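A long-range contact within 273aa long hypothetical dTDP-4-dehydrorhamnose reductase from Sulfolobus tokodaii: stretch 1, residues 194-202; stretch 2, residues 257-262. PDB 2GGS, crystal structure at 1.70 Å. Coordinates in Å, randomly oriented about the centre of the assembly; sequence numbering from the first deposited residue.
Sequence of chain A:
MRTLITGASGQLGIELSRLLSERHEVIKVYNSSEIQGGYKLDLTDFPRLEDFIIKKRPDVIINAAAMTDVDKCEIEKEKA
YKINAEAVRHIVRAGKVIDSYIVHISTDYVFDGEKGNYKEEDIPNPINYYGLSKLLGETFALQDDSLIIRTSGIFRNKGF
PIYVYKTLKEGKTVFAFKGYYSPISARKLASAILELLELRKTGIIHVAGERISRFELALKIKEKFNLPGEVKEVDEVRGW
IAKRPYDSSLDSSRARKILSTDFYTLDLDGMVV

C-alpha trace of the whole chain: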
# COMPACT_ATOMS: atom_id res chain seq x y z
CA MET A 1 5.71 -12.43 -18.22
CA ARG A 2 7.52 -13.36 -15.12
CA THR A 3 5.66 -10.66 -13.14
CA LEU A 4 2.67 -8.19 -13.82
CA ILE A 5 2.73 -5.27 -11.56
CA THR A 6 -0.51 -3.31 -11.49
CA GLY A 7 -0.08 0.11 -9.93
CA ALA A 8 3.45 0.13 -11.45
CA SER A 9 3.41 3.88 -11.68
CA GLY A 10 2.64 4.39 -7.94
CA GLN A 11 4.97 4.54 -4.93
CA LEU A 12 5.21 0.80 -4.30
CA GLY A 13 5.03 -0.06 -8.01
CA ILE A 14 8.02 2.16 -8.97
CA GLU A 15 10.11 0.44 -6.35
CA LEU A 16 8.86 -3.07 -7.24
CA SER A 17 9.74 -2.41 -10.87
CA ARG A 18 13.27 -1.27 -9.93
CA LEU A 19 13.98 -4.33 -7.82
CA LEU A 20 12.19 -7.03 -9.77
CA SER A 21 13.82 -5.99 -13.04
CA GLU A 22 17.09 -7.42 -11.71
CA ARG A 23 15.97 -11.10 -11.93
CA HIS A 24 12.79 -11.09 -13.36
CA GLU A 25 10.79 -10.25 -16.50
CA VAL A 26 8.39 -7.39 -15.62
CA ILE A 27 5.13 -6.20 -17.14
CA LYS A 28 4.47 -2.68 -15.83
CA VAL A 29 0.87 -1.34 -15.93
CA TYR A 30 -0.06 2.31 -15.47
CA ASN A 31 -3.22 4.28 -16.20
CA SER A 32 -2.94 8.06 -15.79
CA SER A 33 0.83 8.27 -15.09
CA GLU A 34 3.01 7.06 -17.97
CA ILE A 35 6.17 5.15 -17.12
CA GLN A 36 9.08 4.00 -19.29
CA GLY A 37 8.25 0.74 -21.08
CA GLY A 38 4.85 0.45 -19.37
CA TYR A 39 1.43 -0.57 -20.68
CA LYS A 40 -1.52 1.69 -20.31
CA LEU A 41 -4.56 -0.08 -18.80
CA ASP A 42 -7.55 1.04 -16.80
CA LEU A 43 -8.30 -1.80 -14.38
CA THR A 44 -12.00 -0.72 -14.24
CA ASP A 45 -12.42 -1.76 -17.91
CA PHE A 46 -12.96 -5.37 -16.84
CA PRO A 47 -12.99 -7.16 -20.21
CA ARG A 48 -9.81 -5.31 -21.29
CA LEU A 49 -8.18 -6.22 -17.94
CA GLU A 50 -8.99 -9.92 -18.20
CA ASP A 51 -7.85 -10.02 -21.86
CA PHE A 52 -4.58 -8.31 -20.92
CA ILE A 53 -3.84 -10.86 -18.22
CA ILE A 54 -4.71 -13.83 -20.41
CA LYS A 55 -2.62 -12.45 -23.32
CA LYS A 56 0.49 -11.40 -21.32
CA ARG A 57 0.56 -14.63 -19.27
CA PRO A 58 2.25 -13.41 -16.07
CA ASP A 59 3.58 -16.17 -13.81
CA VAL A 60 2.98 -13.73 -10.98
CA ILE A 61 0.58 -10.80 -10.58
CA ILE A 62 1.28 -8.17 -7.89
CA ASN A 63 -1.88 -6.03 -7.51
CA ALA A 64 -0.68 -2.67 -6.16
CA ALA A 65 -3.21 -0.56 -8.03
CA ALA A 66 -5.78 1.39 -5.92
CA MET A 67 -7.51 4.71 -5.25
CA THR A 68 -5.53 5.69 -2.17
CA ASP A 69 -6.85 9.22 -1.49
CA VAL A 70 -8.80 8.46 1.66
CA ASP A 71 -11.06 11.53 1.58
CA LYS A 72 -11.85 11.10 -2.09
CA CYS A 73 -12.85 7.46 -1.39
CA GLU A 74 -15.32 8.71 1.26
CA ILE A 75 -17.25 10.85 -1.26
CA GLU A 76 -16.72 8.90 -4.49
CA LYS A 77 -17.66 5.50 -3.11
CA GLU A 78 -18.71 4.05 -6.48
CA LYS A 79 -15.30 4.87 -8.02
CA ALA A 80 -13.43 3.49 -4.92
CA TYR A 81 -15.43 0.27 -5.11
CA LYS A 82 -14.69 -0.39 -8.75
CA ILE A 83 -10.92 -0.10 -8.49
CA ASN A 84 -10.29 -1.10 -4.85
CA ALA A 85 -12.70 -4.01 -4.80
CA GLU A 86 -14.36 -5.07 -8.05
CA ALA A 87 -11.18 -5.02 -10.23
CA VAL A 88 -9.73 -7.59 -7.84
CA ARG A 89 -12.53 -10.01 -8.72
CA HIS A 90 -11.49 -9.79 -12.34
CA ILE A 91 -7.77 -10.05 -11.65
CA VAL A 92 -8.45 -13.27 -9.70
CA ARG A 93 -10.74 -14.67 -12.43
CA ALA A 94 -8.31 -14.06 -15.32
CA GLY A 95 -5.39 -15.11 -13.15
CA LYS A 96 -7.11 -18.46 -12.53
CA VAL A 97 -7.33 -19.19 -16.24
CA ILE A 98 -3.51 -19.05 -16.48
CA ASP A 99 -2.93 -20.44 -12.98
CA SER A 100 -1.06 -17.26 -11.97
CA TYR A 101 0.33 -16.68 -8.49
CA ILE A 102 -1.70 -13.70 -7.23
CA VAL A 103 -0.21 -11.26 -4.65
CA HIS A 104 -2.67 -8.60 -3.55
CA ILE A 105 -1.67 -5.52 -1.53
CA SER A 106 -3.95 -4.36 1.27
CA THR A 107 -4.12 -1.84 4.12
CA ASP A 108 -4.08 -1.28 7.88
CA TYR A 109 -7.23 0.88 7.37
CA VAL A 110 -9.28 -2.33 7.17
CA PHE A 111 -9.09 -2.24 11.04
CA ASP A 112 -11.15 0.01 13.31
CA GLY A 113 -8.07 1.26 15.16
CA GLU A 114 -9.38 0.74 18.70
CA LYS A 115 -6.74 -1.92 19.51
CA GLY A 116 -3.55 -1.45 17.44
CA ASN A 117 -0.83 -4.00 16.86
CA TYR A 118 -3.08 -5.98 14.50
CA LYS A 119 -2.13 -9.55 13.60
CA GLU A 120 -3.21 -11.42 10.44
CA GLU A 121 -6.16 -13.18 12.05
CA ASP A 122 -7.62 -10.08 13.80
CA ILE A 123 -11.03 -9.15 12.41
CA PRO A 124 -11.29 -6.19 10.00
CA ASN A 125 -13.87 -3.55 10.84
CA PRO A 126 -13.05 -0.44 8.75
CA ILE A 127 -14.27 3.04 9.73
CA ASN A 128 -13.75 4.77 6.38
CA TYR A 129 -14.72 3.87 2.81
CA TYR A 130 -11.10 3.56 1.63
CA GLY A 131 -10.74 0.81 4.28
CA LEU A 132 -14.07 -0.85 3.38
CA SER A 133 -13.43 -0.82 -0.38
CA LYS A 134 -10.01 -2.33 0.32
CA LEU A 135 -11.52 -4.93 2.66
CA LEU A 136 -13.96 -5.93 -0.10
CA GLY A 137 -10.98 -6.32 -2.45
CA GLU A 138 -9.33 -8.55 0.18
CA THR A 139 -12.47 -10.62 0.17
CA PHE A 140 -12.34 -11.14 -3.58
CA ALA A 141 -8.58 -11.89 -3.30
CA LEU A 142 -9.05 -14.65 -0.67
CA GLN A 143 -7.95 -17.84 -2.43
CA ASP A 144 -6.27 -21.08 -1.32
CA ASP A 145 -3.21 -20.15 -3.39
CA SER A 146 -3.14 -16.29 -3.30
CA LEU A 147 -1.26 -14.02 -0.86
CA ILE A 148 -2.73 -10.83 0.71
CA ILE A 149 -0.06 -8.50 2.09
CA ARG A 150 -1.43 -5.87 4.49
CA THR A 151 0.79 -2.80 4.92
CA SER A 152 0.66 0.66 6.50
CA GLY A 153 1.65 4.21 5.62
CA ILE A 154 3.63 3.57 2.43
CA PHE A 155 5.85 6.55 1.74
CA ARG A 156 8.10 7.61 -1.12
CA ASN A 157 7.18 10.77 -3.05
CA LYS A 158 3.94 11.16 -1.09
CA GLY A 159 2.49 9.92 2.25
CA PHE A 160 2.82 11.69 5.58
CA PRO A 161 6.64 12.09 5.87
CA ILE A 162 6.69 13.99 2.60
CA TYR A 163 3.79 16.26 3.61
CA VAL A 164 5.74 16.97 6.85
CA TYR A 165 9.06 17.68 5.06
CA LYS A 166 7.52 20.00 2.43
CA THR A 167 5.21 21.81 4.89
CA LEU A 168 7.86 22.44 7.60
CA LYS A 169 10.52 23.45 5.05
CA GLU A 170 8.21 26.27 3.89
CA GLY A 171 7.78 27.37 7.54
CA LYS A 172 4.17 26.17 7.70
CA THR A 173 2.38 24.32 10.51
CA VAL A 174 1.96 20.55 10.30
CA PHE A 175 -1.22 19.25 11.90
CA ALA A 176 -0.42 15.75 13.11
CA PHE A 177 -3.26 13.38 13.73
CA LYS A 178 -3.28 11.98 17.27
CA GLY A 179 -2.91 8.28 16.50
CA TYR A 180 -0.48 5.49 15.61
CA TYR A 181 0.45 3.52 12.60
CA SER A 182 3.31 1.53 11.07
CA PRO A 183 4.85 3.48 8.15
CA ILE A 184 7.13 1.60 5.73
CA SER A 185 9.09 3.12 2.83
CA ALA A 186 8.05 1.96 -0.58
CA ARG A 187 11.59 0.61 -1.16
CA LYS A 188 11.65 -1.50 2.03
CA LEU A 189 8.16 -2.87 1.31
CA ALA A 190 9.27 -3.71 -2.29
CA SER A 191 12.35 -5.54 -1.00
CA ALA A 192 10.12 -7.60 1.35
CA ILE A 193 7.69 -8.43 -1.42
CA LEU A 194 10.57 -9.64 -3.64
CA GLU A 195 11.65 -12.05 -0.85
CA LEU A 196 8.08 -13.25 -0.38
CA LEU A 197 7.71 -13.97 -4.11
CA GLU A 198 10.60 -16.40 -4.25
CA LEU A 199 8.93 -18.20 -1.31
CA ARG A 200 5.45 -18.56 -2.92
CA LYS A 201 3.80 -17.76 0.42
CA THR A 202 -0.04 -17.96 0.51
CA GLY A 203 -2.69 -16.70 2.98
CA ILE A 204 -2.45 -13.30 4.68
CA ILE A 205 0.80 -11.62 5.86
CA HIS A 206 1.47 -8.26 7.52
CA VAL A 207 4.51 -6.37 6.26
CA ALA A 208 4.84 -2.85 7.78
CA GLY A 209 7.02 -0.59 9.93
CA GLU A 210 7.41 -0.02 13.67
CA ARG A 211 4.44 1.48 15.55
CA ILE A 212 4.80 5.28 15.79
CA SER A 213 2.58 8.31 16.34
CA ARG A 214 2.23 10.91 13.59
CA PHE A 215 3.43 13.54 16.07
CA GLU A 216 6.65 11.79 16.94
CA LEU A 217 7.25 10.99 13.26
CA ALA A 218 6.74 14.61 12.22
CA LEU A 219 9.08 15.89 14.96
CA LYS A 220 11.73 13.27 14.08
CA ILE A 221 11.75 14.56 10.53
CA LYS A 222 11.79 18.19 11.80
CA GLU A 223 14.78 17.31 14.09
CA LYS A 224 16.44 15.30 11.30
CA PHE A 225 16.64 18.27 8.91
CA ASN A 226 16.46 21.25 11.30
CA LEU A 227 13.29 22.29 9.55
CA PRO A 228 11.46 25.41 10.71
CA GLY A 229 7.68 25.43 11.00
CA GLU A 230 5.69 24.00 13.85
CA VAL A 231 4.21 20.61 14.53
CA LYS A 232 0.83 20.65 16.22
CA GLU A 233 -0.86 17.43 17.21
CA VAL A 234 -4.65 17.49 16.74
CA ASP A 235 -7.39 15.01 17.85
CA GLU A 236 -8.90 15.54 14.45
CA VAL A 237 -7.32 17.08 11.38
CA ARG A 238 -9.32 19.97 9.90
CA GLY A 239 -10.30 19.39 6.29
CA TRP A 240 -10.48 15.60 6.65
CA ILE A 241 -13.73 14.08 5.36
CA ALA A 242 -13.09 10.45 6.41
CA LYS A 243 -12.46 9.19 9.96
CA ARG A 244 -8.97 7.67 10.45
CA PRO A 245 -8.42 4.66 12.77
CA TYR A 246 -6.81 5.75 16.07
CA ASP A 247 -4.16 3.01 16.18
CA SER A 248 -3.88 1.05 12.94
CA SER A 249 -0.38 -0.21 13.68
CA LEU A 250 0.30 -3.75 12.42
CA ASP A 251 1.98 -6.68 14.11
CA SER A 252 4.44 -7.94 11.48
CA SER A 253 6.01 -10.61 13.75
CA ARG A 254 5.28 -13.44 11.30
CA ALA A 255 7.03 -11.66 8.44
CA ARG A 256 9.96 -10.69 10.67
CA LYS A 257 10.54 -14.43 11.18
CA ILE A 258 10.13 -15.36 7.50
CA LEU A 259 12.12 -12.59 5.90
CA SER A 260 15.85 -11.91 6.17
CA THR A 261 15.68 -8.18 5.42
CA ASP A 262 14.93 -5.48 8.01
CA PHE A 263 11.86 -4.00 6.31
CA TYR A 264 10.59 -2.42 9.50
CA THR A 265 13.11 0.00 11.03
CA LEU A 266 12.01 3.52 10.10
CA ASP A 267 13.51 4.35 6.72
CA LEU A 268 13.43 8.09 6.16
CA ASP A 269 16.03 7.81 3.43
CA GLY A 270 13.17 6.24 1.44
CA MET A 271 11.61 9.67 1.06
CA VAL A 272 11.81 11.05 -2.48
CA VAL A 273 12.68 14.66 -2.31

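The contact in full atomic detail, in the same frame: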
# COMPACT_ATOMS: atom_id res chain seq x y z
N LEU A 194 9.65 -8.83 -2.85
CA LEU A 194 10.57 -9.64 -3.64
C LEU A 194 10.94 -10.94 -2.90
O LEU A 194 10.93 -12.02 -3.50
CB LEU A 194 11.84 -8.89 -3.97
CG LEU A 194 12.42 -9.09 -5.37
CD1 LEU A 194 13.76 -8.40 -5.56
CD2 LEU A 194 12.52 -10.54 -5.77
N GLU A 195 11.30 -10.83 -1.63
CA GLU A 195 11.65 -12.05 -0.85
C GLU A 195 10.47 -13.02 -0.76
O GLU A 195 10.62 -14.25 -0.86
CB GLU A 195 12.06 -11.68 0.56
CG GLU A 195 13.53 -11.61 0.80
CD GLU A 195 13.85 -11.54 2.27
OE1 GLU A 195 13.90 -12.61 2.92
OE2 GLU A 195 14.03 -10.40 2.76
N LEU A 196 9.30 -12.46 -0.53
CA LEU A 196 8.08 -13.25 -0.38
C LEU A 196 7.77 -14.03 -1.65
O LEU A 196 7.34 -15.18 -1.58
CB LEU A 196 6.90 -12.35 0.00
CG LEU A 196 6.86 -11.98 1.48
CD1 LEU A 196 5.78 -10.92 1.79
CD2 LEU A 196 6.68 -13.23 2.33
N LEU A 197 7.96 -13.38 -2.80
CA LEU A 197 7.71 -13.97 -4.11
C LEU A 197 8.42 -15.28 -4.31
O LEU A 197 7.79 -16.28 -4.69
CB LEU A 197 8.16 -13.02 -5.22
CG LEU A 197 7.26 -11.81 -5.43
CD1 LEU A 197 7.47 -11.27 -6.84
CD2 LEU A 197 5.81 -12.18 -5.22
N GLU A 198 9.74 -15.24 -4.11
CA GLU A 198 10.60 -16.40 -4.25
C GLU A 198 10.01 -17.54 -3.44
O GLU A 198 10.02 -18.67 -3.90
CB GLU A 198 12.08 -16.13 -3.82
CG GLU A 198 12.41 -14.75 -3.21
CD GLU A 198 13.42 -14.78 -2.00
OE1 GLU A 198 14.54 -14.19 -2.13
OE2 GLU A 198 13.08 -15.34 -0.92
N LEU A 199 9.47 -17.22 -2.26
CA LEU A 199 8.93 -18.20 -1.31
C LEU A 199 7.56 -18.77 -1.66
O LEU A 199 7.16 -19.79 -1.09
CB LEU A 199 8.90 -17.62 0.11
CG LEU A 199 10.25 -17.24 0.72
CD1 LEU A 199 10.06 -16.51 2.02
CD2 LEU A 199 11.16 -18.46 0.92
N ARG A 200 6.82 -18.13 -2.56
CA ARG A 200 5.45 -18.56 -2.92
C ARG A 200 4.53 -18.74 -1.70
O ARG A 200 3.68 -19.62 -1.66
CB ARG A 200 5.44 -19.81 -3.84
CG ARG A 200 5.68 -19.47 -5.29
CD ARG A 200 4.73 -20.21 -6.24
NE ARG A 200 4.85 -19.80 -7.65
CZ ARG A 200 5.49 -18.70 -8.09
NH1 ARG A 200 6.08 -17.86 -7.25
NH2 ARG A 200 5.53 -18.44 -9.39
N LYS A 201 4.72 -17.87 -0.71
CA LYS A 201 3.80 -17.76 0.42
C LYS A 201 2.35 -17.53 -0.01
O LYS A 201 2.10 -16.84 -1.00
CB LYS A 201 4.25 -16.62 1.33
CG LYS A 201 5.21 -17.04 2.40
CD LYS A 201 4.73 -16.56 3.76
CE LYS A 201 3.60 -17.46 4.25
NZ LYS A 201 3.35 -17.42 5.69
N THR A 202 1.41 -18.11 0.73
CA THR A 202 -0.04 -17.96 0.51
C THR A 202 -0.70 -17.56 1.83
O THR A 202 -0.05 -17.62 2.89
CB THR A 202 -0.70 -19.24 -0.10
OG1 THR A 202 -0.61 -20.34 0.82
CG2 THR A 202 -0.06 -19.64 -1.42
N LYS A 257 9.92 -13.08 11.16
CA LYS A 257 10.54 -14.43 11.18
C LYS A 257 10.90 -14.96 9.79
O LYS A 257 11.99 -15.45 9.56
CB LYS A 257 9.67 -15.43 11.93
CG LYS A 257 9.38 -15.02 13.36
CD LYS A 257 8.51 -16.06 14.04
CE LYS A 257 8.20 -15.66 15.49
NZ LYS A 257 9.47 -15.48 16.25
N ILE A 258 9.98 -14.82 8.85
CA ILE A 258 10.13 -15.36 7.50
C ILE A 258 11.24 -14.68 6.69
O ILE A 258 12.04 -15.32 5.99
CB ILE A 258 8.80 -15.24 6.75
CG1 ILE A 258 7.78 -16.21 7.33
CG2 ILE A 258 8.98 -15.46 5.22
CD1 ILE A 258 6.33 -15.77 7.15
N LEU A 259 11.28 -13.35 6.78
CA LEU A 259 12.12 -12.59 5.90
C LEU A 259 13.47 -12.26 6.53
O LEU A 259 13.57 -12.00 7.74
CB LEU A 259 11.39 -11.31 5.48
CG LEU A 259 10.03 -11.58 4.83
CD1 LEU A 259 9.38 -10.26 4.48
CD2 LEU A 259 10.12 -12.47 3.58
N SER A 260 14.50 -12.26 5.69
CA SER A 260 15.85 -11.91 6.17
C SER A 260 16.02 -10.42 6.40
O SER A 260 16.62 -10.01 7.42
CB SER A 260 16.91 -12.40 5.20
OG SER A 260 16.76 -13.78 5.02
N THR A 261 15.48 -9.64 5.47
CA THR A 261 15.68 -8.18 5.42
C THR A 261 14.93 -7.40 6.51
O THR A 261 13.80 -7.73 6.85
CB THR A 261 15.26 -7.61 4.04
OG1 THR A 261 15.83 -6.30 3.86
CG2 THR A 261 13.68 -7.53 3.86
N ASP A 262 15.59 -6.38 7.06
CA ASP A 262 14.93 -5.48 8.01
C ASP A 262 14.09 -4.50 7.19
O ASP A 262 14.59 -3.48 6.73
CB ASP A 262 15.96 -4.71 8.88
CG ASP A 262 15.30 -3.72 9.81
OD1 ASP A 262 14.12 -3.41 9.63
OD2 ASP A 262 15.95 -3.23 10.79

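Where a chain leaves a helix, amides beyond the last turn can be left without a backbone partner, and a carboxylate from a distant part of the chain can supply one. The contact between residues 194-202 and 257-262 of this hypothetical dTDP-4-dehydrorhamnose reductase is a compact example, burying 329 Å² summed over both sides.

Glu195 covers the most surface. Its CA-to-CB bond points toward the second stretch, and its carboxylate meets the chain just beyond Leu259, the first residue there to leave helical geometry. The two oxygens are shared between successive amides: Ser260 N donates to Glu195 OE1 at 2.9 Å, with a nearly straight N-H...O angle of 169°, and Thr261 N donates to Glu195 OE2 at 3.2 Å and 158°. One side chain thus grips two consecutive peptide groups, an arrangement in which each carboxylate oxygen faces its own amide. The fit is close, for Glu195 OE2 also lies 3.1 Å from Thr261 CG2. The aliphatic part of the same side chain contributes as well, Glu195 CB packing 3.7 Å from Leu259 CD2.

Ile258 and Leu259 bring the second stretch's share of the apolar packing. Leu259, buried, places CD2 3.7 Å from Leu196 CD2 and 4.3 Å from Leu199 CD1, so a single methyl touches two leucines of the first stretch as well as the stem of Glu195. Ile258 uses different ends of its side chain for different neighbours: CG2 sits 3.5 Å from Leu199 CD1 and 4.3 Å from Leu196 CD2, whereas CD1 lies 3.7 Å from Lys201 NZ, beyond the Schellman turn at Arg200. The polar anchor and the hydrophobic patch therefore adjoin, with Leu259 taking part in the packing while the amides immediately after it are held by Glu195.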